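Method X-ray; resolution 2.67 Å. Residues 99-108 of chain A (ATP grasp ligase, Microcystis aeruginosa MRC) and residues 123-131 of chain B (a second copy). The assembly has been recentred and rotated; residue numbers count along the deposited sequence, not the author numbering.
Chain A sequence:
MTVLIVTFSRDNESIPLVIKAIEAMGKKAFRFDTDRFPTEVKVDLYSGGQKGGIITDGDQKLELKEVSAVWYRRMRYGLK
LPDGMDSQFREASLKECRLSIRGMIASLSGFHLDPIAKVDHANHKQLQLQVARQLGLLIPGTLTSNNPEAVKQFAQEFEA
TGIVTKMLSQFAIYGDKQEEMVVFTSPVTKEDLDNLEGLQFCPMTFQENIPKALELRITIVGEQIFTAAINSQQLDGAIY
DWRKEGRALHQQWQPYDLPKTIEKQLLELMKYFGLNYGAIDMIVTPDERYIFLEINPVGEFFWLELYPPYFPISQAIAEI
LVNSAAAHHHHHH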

# COMPACT_ATOMS: atom_id res chain seq x y z
N LEU A 99 -8.86 -1.10 5.17
CA LEU A 99 -9.16 -2.11 4.16
C LEU A 99 -10.59 -1.97 3.63
O LEU A 99 -10.83 -2.25 2.45
N SER A 100 -11.53 -1.56 4.48
CA SER A 100 -12.92 -1.42 4.05
C SER A 100 -13.07 -0.28 3.04
O SER A 100 -13.66 -0.46 1.97
N ILE A 101 -12.57 0.90 3.38
CA ILE A 101 -12.76 2.06 2.52
C ILE A 101 -11.90 1.94 1.26
O ILE A 101 -12.30 2.40 0.19
N ARG A 102 -10.73 1.32 1.37
CA ARG A 102 -9.92 1.05 0.18
C ARG A 102 -10.66 0.13 -0.78
O ARG A 102 -10.61 0.32 -2.00
N GLY A 103 -11.33 -0.89 -0.25
CA GLY A 103 -12.09 -1.79 -1.10
C GLY A 103 -13.26 -1.10 -1.77
O GLY A 103 -13.59 -1.39 -2.92
N MET A 104 -13.92 -0.19 -1.04
CA MET A 104 -14.99 0.60 -1.63
C MET A 104 -14.48 1.41 -2.81
O MET A 104 -15.07 1.40 -3.89
N ILE A 105 -13.38 2.14 -2.61
CA ILE A 105 -12.85 3.00 -3.66
C ILE A 105 -12.39 2.17 -4.85
O ILE A 105 -12.66 2.52 -6.01
N ALA A 106 -11.72 1.05 -4.59
CA ALA A 106 -11.19 0.23 -5.67
C ALA A 106 -12.29 -0.47 -6.47
O ALA A 106 -12.04 -0.88 -7.61
N SER A 107 -13.49 -0.61 -5.90
CA SER A 107 -14.59 -1.25 -6.60
C SER A 107 -15.43 -0.26 -7.40
O SER A 107 -16.14 -0.68 -8.32
N LEU A 108 -15.37 1.03 -7.07
CA LEU A 108 -16.15 2.03 -7.78
C LEU A 108 -15.65 2.19 -9.21
O LEU A 108 -14.44 2.23 -9.47
N ASN B 123 -5.89 -7.64 -3.26
CA ASN B 123 -6.15 -7.72 -1.83
C ASN B 123 -7.51 -7.15 -1.44
O ASN B 123 -7.96 -7.39 -0.31
N HIS B 124 -8.16 -6.39 -2.32
CA HIS B 124 -9.48 -5.84 -2.04
C HIS B 124 -10.51 -6.95 -2.21
O HIS B 124 -10.88 -7.30 -3.33
N LYS B 125 -10.97 -7.50 -1.09
CA LYS B 125 -11.91 -8.62 -1.16
C LYS B 125 -13.25 -8.20 -1.74
O LYS B 125 -13.93 -9.02 -2.38
N GLN B 126 -13.65 -6.95 -1.55
CA GLN B 126 -14.87 -6.47 -2.18
C GLN B 126 -14.73 -6.44 -3.69
O GLN B 126 -15.70 -6.71 -4.42
N LEU B 127 -13.54 -6.12 -4.19
CA LEU B 127 -13.29 -6.15 -5.62
C LEU B 127 -13.22 -7.58 -6.14
O LEU B 127 -13.59 -7.84 -7.29
N GLN B 128 -12.74 -8.53 -5.33
CA GLN B 128 -12.72 -9.92 -5.75
C GLN B 128 -14.13 -10.43 -6.02
O GLN B 128 -14.39 -11.04 -7.07
N LEU B 129 -15.05 -10.17 -5.10
CA LEU B 129 -16.42 -10.65 -5.28
C LEU B 129 -17.10 -9.96 -6.46
O LEU B 129 -17.88 -10.58 -7.19
N GLN B 130 -16.80 -8.67 -6.66
CA GLN B 130 -17.41 -7.94 -7.77
C GLN B 130 -16.93 -8.47 -9.12
O GLN B 130 -17.73 -8.67 -10.04
N VAL B 131 -15.62 -8.71 -9.25
CA VAL B 131 -15.08 -9.20 -10.51
C VAL B 131 -15.48 -10.66 -10.73
O VAL B 131 -15.77 -11.07 -11.86

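This is a close helix-to-helix contact between two copies of the protein, built on small residues of chain A and sealed by one cross-chain hydrogen bond. The axes of helices 99-107 and 125-131 approach to 8.3 Å at 36° between their N-to-C directions, and 458 Å² is buried in total. The backbones come close at A:Gly103, whose CA lies 4.9 Å from the CA of B:His124.

B:His124, at the N-cap position, points toward chain A with chi1 m (-60°). A:Ala106 CB sits over one ring face, 3.7 Å from the ring centroid and 24° off the normal, the geometry of a CH-pi contact; A:Arg102 O lies over a face as well, and A:Arg102 CB is 3.7 Å from B:His124 NE2.

Two residues on, B:Gln126 extends (chi1 and chi2 both t) across toward the chain A helix, its OE1 3.5 Å from A:Met104 N. That amide is already bonded to A:Ser100 O. A:Ser107, chi1 m, turns its OG back to A:Gly103 O (2.8 Å), while the same OG packs 3.5 Å from B:Gln126 CG. B:Leu127 (t, p) brings CD1 to 3.7 Å from A:Ala106 O. Finally, B:Gln130 NE2 donates to A:Ser107 O at 3.0 Å and 159°, using a carbonyl at the helix's last turn.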

# COMPACT_ATOMS: atom_id res chain seq x y z
CB LEU A 99 -8.96 -3.51 4.74
CG LEU A 99 -7.52 -3.93 4.98
CD1 LEU A 99 -7.52 -5.34 5.51
CD2 LEU A 99 -6.71 -3.83 3.70
CB SER A 100 -13.83 -1.17 5.25
OG SER A 100 -13.68 -2.17 6.24
CB ILE A 101 -12.45 3.36 3.28
CG1 ILE A 101 -13.26 3.41 4.58
CG2 ILE A 101 -12.80 4.57 2.42
CD1 ILE A 101 -14.76 3.30 4.38
CB ARG A 102 -8.58 0.45 0.57
CG ARG A 102 -7.57 1.45 1.10
CD ARG A 102 -6.31 0.76 1.56
NE ARG A 102 -5.63 0.04 0.48
CZ ARG A 102 -4.66 0.57 -0.27
NH1 ARG A 102 -4.26 1.81 -0.06
NH2 ARG A 102 -4.10 -0.16 -1.23
CB MET A 104 -15.61 1.51 -0.58
CG MET A 104 -16.64 2.46 -1.15
SD MET A 104 -17.21 3.69 0.04
CE MET A 104 -15.94 4.94 -0.12
CB ILE A 105 -11.70 3.87 -3.12
CG1 ILE A 105 -12.22 4.76 -1.98
CG2 ILE A 105 -11.09 4.71 -4.23
CD1 ILE A 105 -11.12 5.45 -1.22
CB ALA A 106 -10.22 -0.81 -5.11
CB SER A 107 -15.49 -1.99 -5.62
OG SER A 107 -14.75 -2.96 -4.90
CB LEU A 108 -16.08 3.37 -7.06
CG LEU A 108 -16.75 3.45 -5.69
CD1 LEU A 108 -16.32 4.72 -4.98
CD2 LEU A 108 -18.27 3.42 -5.84
CB ASN B 123 -5.06 -7.01 -1.04
CG ASN B 123 -3.82 -7.87 -0.85
OD1 ASN B 123 -3.89 -9.10 -0.92
ND2 ASN B 123 -2.68 -7.23 -0.60
CB HIS B 124 -9.79 -4.67 -2.96
CG HIS B 124 -8.82 -3.54 -2.82
ND1 HIS B 124 -8.04 -3.10 -3.86
CD2 HIS B 124 -8.49 -2.77 -1.75
CE1 HIS B 124 -7.28 -2.10 -3.45
NE2 HIS B 124 -7.54 -1.88 -2.17
CB LYS B 125 -12.09 -9.24 0.23
CG LYS B 125 -10.82 -9.86 0.80
CD LYS B 125 -11.04 -10.41 2.20
CE LYS B 125 -9.80 -11.13 2.72
NZ LYS B 125 -9.98 -11.66 4.10
CB GLN B 126 -15.23 -5.08 -1.65
CG GLN B 126 -16.49 -4.48 -2.24
CD GLN B 126 -16.77 -3.10 -1.71
OE1 GLN B 126 -16.32 -2.74 -0.63
NE2 GLN B 126 -17.51 -2.30 -2.48
CB LEU B 127 -12.01 -5.39 -5.94
CG LEU B 127 -11.59 -5.30 -7.40
CD1 LEU B 127 -12.59 -4.48 -8.21
CD2 LEU B 127 -10.20 -4.70 -7.49
CB GLN B 128 -12.05 -10.79 -4.68
CG GLN B 128 -10.65 -10.34 -4.31
CD GLN B 128 -10.10 -11.13 -3.15
OE1 GLN B 128 -10.75 -12.06 -2.66
NE2 GLN B 128 -8.91 -10.77 -2.70
CB LEU B 129 -17.22 -10.43 -4.00
CG LEU B 129 -16.61 -11.03 -2.74
CD1 LEU B 129 -17.42 -10.62 -1.53
CD2 LEU B 129 -16.52 -12.54 -2.84
CB GLN B 130 -17.10 -6.45 -7.64
CG GLN B 130 -17.62 -5.60 -8.79
CD GLN B 130 -17.48 -4.11 -8.52
OE1 GLN B 130 -18.04 -3.59 -7.55
NE2 GLN B 130 -16.73 -3.42 -9.37
CB VAL B 131 -13.56 -9.01 -10.55
CG1 VAL B 131 -12.97 -9.65 -11.80
CG2 VAL B 131 -13.21 -7.53 -10.49